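Long-range contacts in pyroglutatmate porin OpdO (Pseudomonas aeruginosa, PDB 3SZV), which probably forms an outer-membrane beta-barrel channel of the OprD porin family that lets small carboxylate solutes cross the outer membrane: residues A[132-137]-A[192-197]; A[148-153]-A[162-167]; A[208-213]-A[220-225]. All coordinates share one frame; numbering follows the deposited sequence.

The three contacts lie on one side of the antiparallel beta-barrel wall, across five strands that are neighbours in the wall: 149-156, 159-170, 186-200, 205-214 and 218-230. Interactions 2 and 3 are strand pairings within two hairpins, and strand 186-200 runs between those hairpins, bonded to both. Interaction 1 brings an inward-folded loop, 132-137, onto that central strand. Its centre is about 8 Å from that of interaction 2 and about 9 Å from that of interaction 3, while the two hairpin contacts are about 15 Å apart. Along the chain, interaction 2 is nested between the segments of interaction 1, and interaction 3 follows. Wall and inner loop are thereby joined, with detergent molecules lying along the outside.

Interaction 1 (A[132-137]-A[192-197]); sequences PLVSAN and FDFAGG. With C8E ((hydroxyethyloxy)tri(ethyloxy)octane), chain I; C8E ((hydroxyethyloxy)tri(ethyloxy)octane), chain B.
Val-134 and Leu-133 meet two phenylalanines, Phe-192 and Phe-194, in a buried, largely apolar contact. Val-134 CG1 is the atom shared by both rings: it lies 3.6 Å from Phe-192 CE1 and 4.0 Å from Phe-194 CE2, approaching each ring obliquely. The methyl is put there by a chi1 of 57°, which sets CG1 between the backbone N and the carbonyl carbon. Val-134 and Phe-192 slide past each other in opposite directions, whereas Val-134 crosses Phe-194 at about a right angle. Leu-133 adds its CB, in the plane of the Phe-192 ring and at its edge, 4.0 Å from CZ; its CD1 reaches Phe-194 CB more loosely, at 4.4 Å.

One backbone polar atom joins the apolar set, for Leu-133 O lies 3.6 Å from Phe-192 CZ, again oblique to the ring. The neighbouring strand 159-170 adds Leu-166, which touches both Val-134 and Phe-192, and Ala-164, which touches Phe-194.

Polar interactions hold the loop from its far end, where Asn-137 ND2 bonds to Asp-293 and Asn-137 OD1 to Asn-172. On the other side of the wall, detergent passes the strand, with C17 of the C8E molecule of chain I 3.3 Å from Phe-194 O. A loop folded inward and packed against the barrel wall is characteristic of porins, and here it is consistent with the constriction loop L3 of the OprD family.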
loop_
_atom_site.group_PDB
_atom_site.type_symbol
_atom_site.label_atom_id
_atom_site.label_comp_id
_atom_site.label_asym_id
_atom_site.label_seq_id
_atom_site.Cartn_x
_atom_site.Cartn_y
_atom_site.Cartn_z
ATOM N N PRO A 132 -1.907 -8.572 2.361
ATOM C CA PRO A 132 -2.175 -8.333 3.782
ATOM C C PRO A 132 -0.902 -8.235 4.621
ATOM O O PRO A 132 -0.843 -7.358 5.501
ATOM C CB PRO A 132 -3.030 -9.546 4.175
ATOM C CG PRO A 132 -3.800 -9.837 2.900
ATOM C CD PRO A 132 -2.773 -9.639 1.806
ATOM N N LEU A 133 0.089 -9.084 4.386
ATOM C CA LEU A 133 1.266 -9.124 5.267
ATOM C C LEU A 133 2.404 -8.215 4.829
ATOM O O LEU A 133 3.355 -8.019 5.588
ATOM C CB LEU A 133 1.771 -10.561 5.435
ATOM C CG LEU A 133 0.747 -11.478 6.109
ATOM C CD1 LEU A 133 1.373 -12.867 6.236
ATOM C CD2 LEU A 133 0.329 -10.972 7.493
ATOM N N VAL A 134 2.326 -7.691 3.609
ATOM C CA VAL A 134 3.332 -6.740 3.141
ATOM C C VAL A 134 2.801 -5.939 1.977
ATOM O O VAL A 134 2.326 -6.502 0.984
ATOM C CB VAL A 134 4.656 -7.435 2.788
ATOM C CG1 VAL A 134 4.466 -8.526 1.728
ATOM C CG2 VAL A 134 5.657 -6.402 2.279
ATOM N N SER A 135 2.845 -4.616 2.124
ATOM C CA SER A 135 2.370 -3.704 1.081
ATOM C C SER A 135 3.349 -2.569 0.879
ATOM O O SER A 135 3.669 -1.845 1.825
ATOM C CB SER A 135 1.023 -3.092 1.467
ATOM O OG SER A 135 -0.034 -4.059 1.454
ATOM N N ALA A 136 3.815 -2.401 -0.353
ATOM C CA ALA A 136 4.724 -1.304 -0.679
ATOM C C ALA A 136 3.987 0.018 -0.674
ATOM O O ALA A 136 2.873 0.124 -1.188
ATOM C CB ALA A 136 5.373 -1.545 -2.036
ATOM N N ASN A 137 4.616 1.035 -0.095
ATOM C CA ASN A 137 4.027 2.362 -0.013
ATOM C C ASN A 137 4.239 3.195 -1.266
ATOM O O ASN A 137 5.287 3.105 -1.919
ATOM C CB ASN A 137 4.646 3.111 1.156
ATOM C CG ASN A 137 4.161 4.531 1.240
ATOM O OD1 ASN A 137 4.736 5.439 0.626
ATOM N ND2 ASN A 137 3.079 4.740 1.978
ATOM N N PHE A 192 12.016 -11.489 4.222
ATOM C CA PHE A 192 10.588 -11.591 4.453
ATOM C C PHE A 192 10.005 -12.610 3.504
ATOM O O PHE A 192 10.176 -12.508 2.283
ATOM C CB PHE A 192 9.850 -10.262 4.288
ATOM C CG PHE A 192 8.405 -10.357 4.675
ATOM C CD1 PHE A 192 7.416 -10.563 3.719
ATOM C CD2 PHE A 192 8.048 -10.334 6.009
ATOM C CE1 PHE A 192 6.088 -10.703 4.093
ATOM C CE2 PHE A 192 6.725 -10.471 6.396
ATOM C CZ PHE A 192 5.741 -10.653 5.426
ATOM N N ASP A 193 9.338 -13.613 4.062
ATOM C CA ASP A 193 8.737 -14.666 3.277
ATOM C C ASP A 193 7.262 -14.760 3.614
ATOM O O ASP A 193 6.884 -14.698 4.783
ATOM C CB ASP A 193 9.405 -16.004 3.591
ATOM C CG ASP A 193 10.855 -16.032 3.172
ATOM O OD1 ASP A 193 11.110 -16.131 1.960
ATOM O OD2 ASP A 193 11.743 -15.966 4.048
ATOM N N PHE A 194 6.412 -14.932 2.608
ATOM C CA PHE A 194 5.002 -15.197 2.889
ATOM C C PHE A 194 4.391 -16.031 1.779
ATOM O O PHE A 194 4.902 -16.102 0.657
ATOM C CB PHE A 194 4.200 -13.905 3.064
ATOM C CG PHE A 194 3.641 -13.344 1.764
ATOM C CD1 PHE A 194 2.367 -13.696 1.338
ATOM C CD2 PHE A 194 4.387 -12.474 0.978
ATOM C CE1 PHE A 194 1.839 -13.199 0.150
ATOM C CE2 PHE A 194 3.863 -11.974 -0.222
ATOM C CZ PHE A 194 2.584 -12.340 -0.636
ATOM N N ALA A 195 3.295 -16.691 2.113
ATOM C CA ALA A 195 2.426 -17.288 1.121
ATOM C C ALA A 195 1.007 -17.063 1.584
ATOM O O ALA A 195 0.739 -16.962 2.792
ATOM C CB ALA A 195 2.718 -18.774 0.942
ATOM N N GLY A 196 0.081 -16.989 0.644
ATOM C CA GLY A 196 -1.296 -16.728 1.016
ATOM C C GLY A 196 -2.263 -17.038 -0.102
ATOM O O GLY A 196 -1.896 -17.067 -1.291
ATOM N N GLY A 197 -3.508 -17.272 0.282
ATOM C CA GLY A 197 -4.566 -17.538 -0.666
ATOM C C GLY A 197 -5.739 -16.617 -0.451
ATOM O O GLY A 197 -6.086 -16.300 0.699
HETATM C C4 C8E I . 2.352 -16.729 12.481
HETATM C C5 C8E I . 3.120 -17.763 11.665
HETATM C C6 C8E I . 3.717 -17.103 10.427
HETATM C C7 C8E I . 5.087 -17.662 10.083
HETATM C C8 C8E I . 5.029 -19.044 9.446
HETATM O O9 C8E I . 6.054 -19.151 8.476
HETATM C C10 C8E I . 5.873 -18.284 7.376
HETATM C C11 C8E I . 5.891 -19.181 6.146
HETATM O O12 C8E I . 5.631 -18.507 4.939
HETATM C C13 C8E I . 6.132 -19.271 3.864
HETATM C C14 C8E I . 6.605 -18.390 2.715
HETATM O O15 C8E I . 6.809 -19.204 1.582
HETATM C C16 C8E I . 7.825 -18.736 0.724
HETATM C C17 C8E I . 7.179 -18.147 -0.533
HETATM O O18 C8E I . 8.146 -17.817 -1.506
HETATM C C19 C8E I . 7.827 -18.310 -2.790
HETATM C C20 C8E I . 7.865 -17.169 -3.804
HETATM O O21 C8E I . 8.941 -17.361 -4.697
HETATM C C3 C8E B . 3.023 -20.421 4.702
HETATM C C4 C8E B . 1.961 -21.245 3.983
HETATM C C5 C8E B . 0.574 -20.640 4.165
HETATM C C6 C8E B . -0.423 -21.276 3.206
HETATM C C7 C8E B . -1.373 -20.230 2.645
HETATM C C8 C8E B . -2.816 -20.507 3.038
HETATM O O9 C8E B . -3.556 -20.811 1.878
HETATM C C10 C8E B . -4.905 -21.099 2.168
HETATM C C11 C8E B . -5.744 -20.031 1.473
HETATM O O12 C8E B . -7.057 -20.480 1.224
HETATM C C13 C8E B . -7.972 -19.406 1.203
HETATM C C14 C8E B . -9.146 -19.688 2.128
HETATM O O15 C8E B . -8.842 -19.134 3.383
HETATM C C16 C8E B . -9.373 -19.857 4.468
HETATM C C17 C8E B . -9.512 -18.871 5.621
HETATM O O18 C8E B . -10.828 -18.380 5.715
HETATM C C19 C8E B . -11.027 -17.741 6.956
HETATM C C20 C8E B . -12.073 -16.641 6.840
HETATM O O21 C8E B . -12.609 -16.408 8.125
#

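Interaction 2 (A[148-153]-A[162-167]); sequences GALLDV and RGAHLD. With C8E ((hydroxyethyloxy)tri(ethyloxy)octane), chain I.
Asp-152 and Arg-162, paired across a beta hairpin of the porin barrel, lie side by side and point the same way, their carboxylate and guanidinium planes 47° apart. The arginine methylenes, rather than its charged end, sit above the carboxylate plane: Asp-152 OD2 is 3.6 Å from Arg-162 CG and 3.7 Å from Arg-162 CD. The opposite charges come no closer than 4.8 Å, between Asp-152 OD2 and Arg-162 NE, so any attraction is probably modest. Each group has its own partners, Gln-154 for Asp-152 OD1, and Lys-130 O and Asp-198 for the Arg-162 guanidinium. The other flat group, the His-165 imidazole, is on the opposite face of the sheet and bonds through ND1 to Asp-193.

The two strands of the hairpin are antiparallel, with 175° between their directions. Leu-150, Ala-164 and Leu-166 share the inner face with Asp-152 and Arg-162; Ala-149, Leu-151 and His-165 occupy the outer face, along which detergent runs. On the inner face Leu-150 CD1 touches Ala-164 CB at 4.0 Å.

Ala-149 with His-165 and Leu-151 with Gly-163 are the hydrogen-bonded pairs, giving four backbone bonds. Gly-148, where the chain turns a corner, makes a CA-H...O contact, its CA 3.1 Å from His-165 O. The straightest bond runs from Leu-151 N to Gly-163 O, 2.8 Å long, at an N-H...O angle of 178°.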
loop_
_atom_site.group_PDB
_atom_site.type_symbol
_atom_site.label_atom_id
_atom_site.label_comp_id
_atom_site.label_asym_id
_atom_site.label_seq_id
_atom_site.Cartn_x
_atom_site.Cartn_y
_atom_site.Cartn_z
ATOM N N GLY A 148 13.217 -8.830 -4.493
ATOM C CA GLY A 148 12.877 -10.211 -4.208
ATOM C C GLY A 148 12.200 -10.925 -5.353
ATOM O O GLY A 148 12.310 -10.518 -6.511
ATOM N N ALA A 149 11.496 -11.998 -5.012
ATOM C CA ALA A 149 10.753 -12.778 -5.984
ATOM C C ALA A 149 9.309 -12.870 -5.528
ATOM O O ALA A 149 9.034 -13.089 -4.336
ATOM C CB ALA A 149 11.366 -14.168 -6.132
ATOM N N LEU A 150 8.385 -12.695 -6.468
ATOM C CA LEU A 150 6.950 -12.703 -6.193
ATOM C C LEU A 150 6.263 -13.606 -7.199
ATOM O O LEU A 150 6.420 -13.443 -8.410
ATOM C CB LEU A 150 6.374 -11.283 -6.283
ATOM C CG LEU A 150 4.850 -11.154 -6.248
ATOM C CD1 LEU A 150 4.303 -11.536 -4.876
ATOM C CD2 LEU A 150 4.418 -9.729 -6.619
ATOM N N LEU A 151 5.513 -14.578 -6.692
ATOM C CA LEU A 151 4.800 -15.526 -7.534
ATOM C C LEU A 151 3.304 -15.347 -7.356
ATOM O O LEU A 151 2.813 -15.258 -6.226
ATOM C CB LEU A 151 5.212 -16.957 -7.175
ATOM C CG LEU A 151 4.539 -18.092 -7.947
ATOM C CD1 LEU A 151 4.836 -18.016 -9.446
ATOM C CD2 LEU A 151 4.987 -19.425 -7.369
ATOM N N ASP A 152 2.576 -15.311 -8.464
ATOM C CA ASP A 152 1.129 -15.135 -8.454
ATOM C C ASP A 152 0.516 -16.240 -9.303
ATOM O O ASP A 152 0.769 -16.306 -10.501
ATOM C CB ASP A 152 0.769 -13.759 -9.031
ATOM C CG ASP A 152 -0.699 -13.415 -8.867
ATOM O OD1 ASP A 152 -1.566 -14.191 -9.320
ATOM O OD2 ASP A 152 -0.996 -12.353 -8.288
ATOM N N VAL A 153 -0.270 -17.116 -8.686
ATOM C CA VAL A 153 -0.815 -18.295 -9.346
ATOM C C VAL A 153 -2.337 -18.222 -9.372
ATOM O O VAL A 153 -2.982 -18.236 -8.314
ATOM C CB VAL A 153 -0.386 -19.586 -8.603
ATOM C CG1 VAL A 153 -1.093 -20.818 -9.165
ATOM C CG2 VAL A 153 1.134 -19.759 -8.664
ATOM N N ARG A 162 -0.540 -16.511 -3.738
ATOM C CA ARG A 162 0.637 -15.664 -3.897
ATOM C C ARG A 162 1.698 -16.052 -2.900
ATOM O O ARG A 162 1.405 -16.569 -1.817
ATOM C CB ARG A 162 0.285 -14.192 -3.721
ATOM C CG ARG A 162 -0.442 -13.588 -4.921
ATOM C CD ARG A 162 -0.833 -12.142 -4.642
ATOM N NE ARG A 162 -1.817 -12.072 -3.566
ATOM C CZ ARG A 162 -2.140 -10.957 -2.914
ATOM N NH1 ARG A 162 -1.520 -9.817 -3.220
ATOM N NH2 ARG A 162 -3.072 -10.990 -1.955
ATOM N N GLY A 163 2.946 -15.809 -3.258
ATOM C CA GLY A 163 4.027 -15.995 -2.317
ATOM C C GLY A 163 5.183 -15.110 -2.710
ATOM O O GLY A 163 5.329 -14.751 -3.879
ATOM N N ALA A 164 6.007 -14.748 -1.735
ATOM C CA ALA A 164 7.173 -13.937 -2.029
ATOM C C ALA A 164 8.310 -14.246 -1.080
ATOM O O ALA A 164 8.092 -14.646 0.081
ATOM C CB ALA A 164 6.823 -12.448 -1.960
ATOM N N HIS A 165 9.521 -14.061 -1.593
ATOM C CA HIS A 165 10.726 -13.980 -0.789
ATOM C C HIS A 165 11.364 -12.632 -1.081
ATOM O O HIS A 165 11.761 -12.373 -2.219
ATOM C CB HIS A 165 11.703 -15.096 -1.142
ATOM C CG HIS A 165 13.043 -14.924 -0.504
ATOM N ND1 HIS A 165 13.267 -15.183 0.831
ATOM C CD2 HIS A 165 14.222 -14.490 -1.008
ATOM C CE1 HIS A 165 14.530 -14.927 1.118
ATOM N NE2 HIS A 165 15.132 -14.504 0.021
ATOM N N LEU A 166 11.444 -11.780 -0.056
ATOM C CA LEU A 166 12.007 -10.441 -0.202
ATOM C C LEU A 166 13.263 -10.356 0.630
ATOM O O LEU A 166 13.314 -10.912 1.737
ATOM C CB LEU A 166 11.031 -9.377 0.297
ATOM C CG LEU A 166 9.575 -9.470 -0.163
ATOM C CD1 LEU A 166 8.726 -8.371 0.475
ATOM C CD2 LEU A 166 9.479 -9.440 -1.694
ATOM N N ASP A 167 14.280 -9.663 0.136
ATOM C CA ASP A 167 15.469 -9.505 0.955
ATOM C C ASP A 167 15.968 -8.078 1.135
ATOM O O ASP A 167 16.954 -7.861 1.830
ATOM C CB ASP A 167 16.592 -10.464 0.543
ATOM C CG ASP A 167 17.195 -10.136 -0.797
ATOM O OD1 ASP A 167 16.795 -9.123 -1.416
ATOM O OD2 ASP A 167 18.107 -10.895 -1.211
HETATM C C4 C8E I . 2.352 -16.729 12.481
HETATM C C5 C8E I . 3.120 -17.763 11.665
HETATM C C6 C8E I . 3.717 -17.103 10.427
HETATM C C7 C8E I . 5.087 -17.662 10.083
HETATM C C8 C8E I . 5.029 -19.044 9.446
HETATM O O9 C8E I . 6.054 -19.151 8.476
HETATM C C10 C8E I . 5.873 -18.284 7.376
HETATM C C11 C8E I . 5.891 -19.181 6.146
HETATM O O12 C8E I . 5.631 -18.507 4.939
HETATM C C13 C8E I . 6.132 -19.271 3.864
HETATM C C14 C8E I . 6.605 -18.390 2.715
HETATM O O15 C8E I . 6.809 -19.204 1.582
HETATM C C16 C8E I . 7.825 -18.736 0.724
HETATM C C17 C8E I . 7.179 -18.147 -0.533
HETATM O O18 C8E I . 8.146 -17.817 -1.506
HETATM C C19 C8E I . 7.827 -18.310 -2.790
HETATM C C20 C8E I . 7.865 -17.169 -3.804
HETATM O O21 C8E I . 8.941 -17.361 -4.697
#

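Interaction 3 (A[208-213]-A[220-225]); sequences SLHQGR and QTFAGL. With C8E ((hydroxyethyloxy)tri(ethyloxy)octane), chain I; C8E ((hydroxyethyloxy)tri(ethyloxy)octane), chain B; C8E ((hydroxyethyloxy)tri(ethyloxy)octane), chain H.
Phe-222 packs against Ser-208 and His-210 on the inner face of the two strands, the more closely filled side of the contact. Ser-208 CB lies at the edge of the phenyl ring, near its plane and 4.2 Å from CE2, while His-210 CD2 approaches the ring obliquely. The ring, its CG anti to the backbone N (chi1 166°), passes beside Gly-224, whose CA is 3.8 Å from Phe-222 CE2. Ser-208 OG and His-210 NE2 both bond to Asp-198 OD1, which fixes the polar ends beside the aromatic group. Pro-132 and Tyr-295 also touch Phe-222.

The two strands form a hairpin of the porin barrel, antiparallel at 171°. The backbone bonds between His-210 and Phe-222 are short and straight, 2.8 Å for Phe-222 N to His-210 O.

Looser packing marks the outer face. The Leu-209 and Thr-221 side chains cross obliquely, with Leu-209 CD1 4.0 Å from Thr-221 CG2 and 4.2 Å from Ala-223 CB. Detergent lies against these side chains: the C8E molecule of chain B runs beside Leu-209, and Gln-211, extended beyond CG, lies between it and the C8E molecule of chain I, with Gln-211 CB 3.7 Å from C3 of the chain B molecule.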
loop_
_atom_site.group_PDB
_atom_site.type_symbol
_atom_site.label_atom_id
_atom_site.label_comp_id
_atom_site.label_asym_id
_atom_site.label_seq_id
_atom_site.Cartn_x
_atom_site.Cartn_y
_atom_site.Cartn_z
ATOM N N SER A 208 -9.603 -15.119 2.982
ATOM C CA SER A 208 -8.168 -15.001 2.762
ATOM C C SER A 208 -7.389 -15.514 3.957
ATOM O O SER A 208 -7.792 -15.321 5.105
ATOM C CB SER A 208 -7.787 -13.545 2.493
ATOM O OG SER A 208 -8.374 -13.093 1.273
ATOM N N LEU A 209 -6.280 -16.193 3.681
ATOM C CA LEU A 209 -5.378 -16.661 4.727
ATOM C C LEU A 209 -3.947 -16.483 4.228
ATOM O O LEU A 209 -3.570 -17.052 3.190
ATOM C CB LEU A 209 -5.674 -18.131 5.058
ATOM C CG LEU A 209 -4.843 -18.737 6.186
ATOM C CD1 LEU A 209 -5.211 -18.090 7.520
ATOM C CD2 LEU A 209 -5.061 -20.232 6.234
ATOM N N HIS A 210 -3.161 -15.686 4.951
ATOM C CA HIS A 210 -1.771 -15.390 4.584
ATOM C C HIS A 210 -0.875 -15.646 5.780
ATOM O O HIS A 210 -1.222 -15.290 6.911
ATOM C CB HIS A 210 -1.624 -13.932 4.147
ATOM C CG HIS A 210 -2.284 -13.639 2.833
ATOM N ND1 HIS A 210 -1.580 -13.256 1.711
ATOM C CD2 HIS A 210 -3.583 -13.720 2.455
ATOM C CE1 HIS A 210 -2.419 -13.092 0.702
ATOM N NE2 HIS A 210 -3.637 -13.355 1.128
ATOM N N GLN A 211 0.280 -16.245 5.542
ATOM C CA GLN A 211 1.205 -16.564 6.618
ATOM C C GLN A 211 2.596 -16.103 6.221
ATOM O O GLN A 211 3.041 -16.351 5.097
ATOM C CB GLN A 211 1.185 -18.068 6.844
ATOM C CG GLN A 211 2.090 -18.574 7.943
ATOM C CD GLN A 211 1.852 -20.047 8.227
ATOM O OE1 GLN A 211 0.707 -20.499 8.303
ATOM N NE2 GLN A 211 2.931 -20.805 8.362
ATOM N N GLY A 212 3.291 -15.441 7.133
ATOM C CA GLY A 212 4.551 -14.812 6.781
ATOM C C GLY A 212 5.519 -14.721 7.940
ATOM O O GLY A 212 5.167 -14.969 9.092
ATOM N N ARG A 213 6.751 -14.357 7.614
ATOM C CA ARG A 213 7.816 -14.271 8.593
ATOM C C ARG A 213 8.792 -13.196 8.167
ATOM O O ARG A 213 9.298 -13.215 7.036
ATOM C CB ARG A 213 8.547 -15.614 8.687
ATOM C CG ARG A 213 9.783 -15.598 9.576
ATOM C CD ARG A 213 10.557 -16.909 9.510
ATOM N NE ARG A 213 11.232 -17.073 8.224
ATOM C CZ ARG A 213 12.021 -18.094 7.912
ATOM N NH1 ARG A 213 12.252 -19.058 8.801
ATOM N NH2 ARG A 213 12.583 -18.151 6.710
ATOM N N GLN A 220 3.836 -13.768 11.447
ATOM C CA GLN A 220 2.493 -13.206 11.464
ATOM C C GLN A 220 1.574 -13.971 10.523
ATOM O O GLN A 220 1.974 -14.339 9.421
ATOM C CB GLN A 220 2.545 -11.736 11.061
ATOM C CG GLN A 220 1.243 -10.962 11.245
ATOM C CD GLN A 220 1.439 -9.497 10.942
ATOM O OE1 GLN A 220 2.034 -9.148 9.934
ATOM N NE2 GLN A 220 0.969 -8.622 11.833
ATOM N N THR A 221 0.352 -14.218 10.971
ATOM C CA THR A 221 -0.669 -14.849 10.145
ATOM C C THR A 221 -1.886 -13.952 10.117
ATOM O O THR A 221 -2.252 -13.372 11.144
ATOM C CB THR A 221 -1.040 -16.224 10.691
ATOM O OG1 THR A 221 0.135 -17.047 10.673
ATOM C CG2 THR A 221 -2.144 -16.886 9.840
ATOM N N PHE A 222 -2.496 -13.830 8.940
ATOM C CA PHE A 222 -3.669 -12.987 8.702
ATOM C C PHE A 222 -4.800 -13.835 8.143
ATOM O O PHE A 222 -4.599 -14.633 7.221
ATOM C CB PHE A 222 -3.321 -11.881 7.688
ATOM C CG PHE A 222 -4.525 -11.155 7.110
ATOM C CD1 PHE A 222 -4.980 -9.983 7.687
ATOM C CD2 PHE A 222 -5.206 -11.660 6.006
ATOM C CE1 PHE A 222 -6.092 -9.316 7.166
ATOM C CE2 PHE A 222 -6.308 -10.999 5.474
ATOM C CZ PHE A 222 -6.749 -9.824 6.057
ATOM N N ALA A 223 -5.989 -13.672 8.709
ATOM C CA ALA A 223 -7.195 -14.242 8.121
ATOM C C ALA A 223 -8.156 -13.106 7.833
ATOM O O ALA A 223 -8.277 -12.173 8.622
ATOM C CB ALA A 223 -7.830 -15.263 9.065
ATOM N N GLY A 224 -8.845 -13.181 6.703
ATOM C CA GLY A 224 -9.784 -12.141 6.335
ATOM C C GLY A 224 -11.015 -12.706 5.658
ATOM O O GLY A 224 -10.969 -13.769 5.043
ATOM N N LEU A 225 -12.129 -11.999 5.800
ATOM C CA LEU A 225 -13.360 -12.392 5.130
ATOM C C LEU A 225 -13.954 -11.111 4.607
ATOM O O LEU A 225 -14.140 -10.157 5.369
ATOM C CB LEU A 225 -14.317 -13.050 6.135
ATOM C CG LEU A 225 -15.487 -13.859 5.579
ATOM C CD1 LEU A 225 -14.999 -14.983 4.669
ATOM C CD2 LEU A 225 -16.336 -14.424 6.720
HETATM C C4 C8E I . 2.352 -16.729 12.481
HETATM C C5 C8E I . 3.120 -17.763 11.665
HETATM C C6 C8E I . 3.717 -17.103 10.427
HETATM C C7 C8E I . 5.087 -17.662 10.083
HETATM C C8 C8E I . 5.029 -19.044 9.446
HETATM O O9 C8E I . 6.054 -19.151 8.476
HETATM C C10 C8E I . 5.873 -18.284 7.376
HETATM C C11 C8E I . 5.891 -19.181 6.146
HETATM O O12 C8E I . 5.631 -18.507 4.939
HETATM C C13 C8E I . 6.132 -19.271 3.864
HETATM C C14 C8E I . 6.605 -18.390 2.715
HETATM O O15 C8E I . 6.809 -19.204 1.582
HETATM C C16 C8E I . 7.825 -18.736 0.724
HETATM C C17 C8E I . 7.179 -18.147 -0.533
HETATM O O18 C8E I . 8.146 -17.817 -1.506
HETATM C C19 C8E I . 7.827 -18.310 -2.790
HETATM C C20 C8E I . 7.865 -17.169 -3.804
HETATM O O21 C8E I . 8.941 -17.361 -4.697
HETATM C C3 C8E B . 3.023 -20.421 4.702
HETATM C C4 C8E B . 1.961 -21.245 3.983
HETATM C C5 C8E B . 0.574 -20.640 4.165
HETATM C C6 C8E B . -0.423 -21.276 3.206
HETATM C C7 C8E B . -1.373 -20.230 2.645
HETATM C C8 C8E B . -2.816 -20.507 3.038
HETATM O O9 C8E B . -3.556 -20.811 1.878
HETATM C C10 C8E B . -4.905 -21.099 2.168
HETATM C C11 C8E B . -5.744 -20.031 1.473
HETATM O O12 C8E B . -7.057 -20.480 1.224
HETATM C C13 C8E B . -7.972 -19.406 1.203
HETATM C C14 C8E B . -9.146 -19.688 2.128
HETATM O O15 C8E B . -8.842 -19.134 3.383
HETATM C C16 C8E B . -9.373 -19.857 4.468
HETATM C C17 C8E B . -9.512 -18.871 5.621
HETATM O O18 C8E B . -10.828 -18.380 5.715
HETATM C C19 C8E B . -11.027 -17.741 6.956
HETATM C C20 C8E B . -12.073 -16.641 6.840
HETATM O O21 C8E B . -12.609 -16.408 8.125
HETATM O O12 C8E H . -12.473 -10.670 18.018
HETATM C C13 C8E H . -11.912 -11.611 17.134
HETATM C C14 C8E H . -12.786 -11.782 15.892
HETATM O O15 C8E H . -11.975 -12.263 14.839
HETATM C C16 C8E H . -12.432 -11.921 13.548
HETATM C C17 C8E H . -12.597 -13.188 12.716
HETATM O O18 C8E H . -12.865 -12.861 11.367
HETATM C C19 C8E H . -11.701 -12.546 10.638
HETATM C C20 C8E H . -11.489 -13.582 9.534
HETATM O O21 C8E H . -12.299 -14.709 9.777
#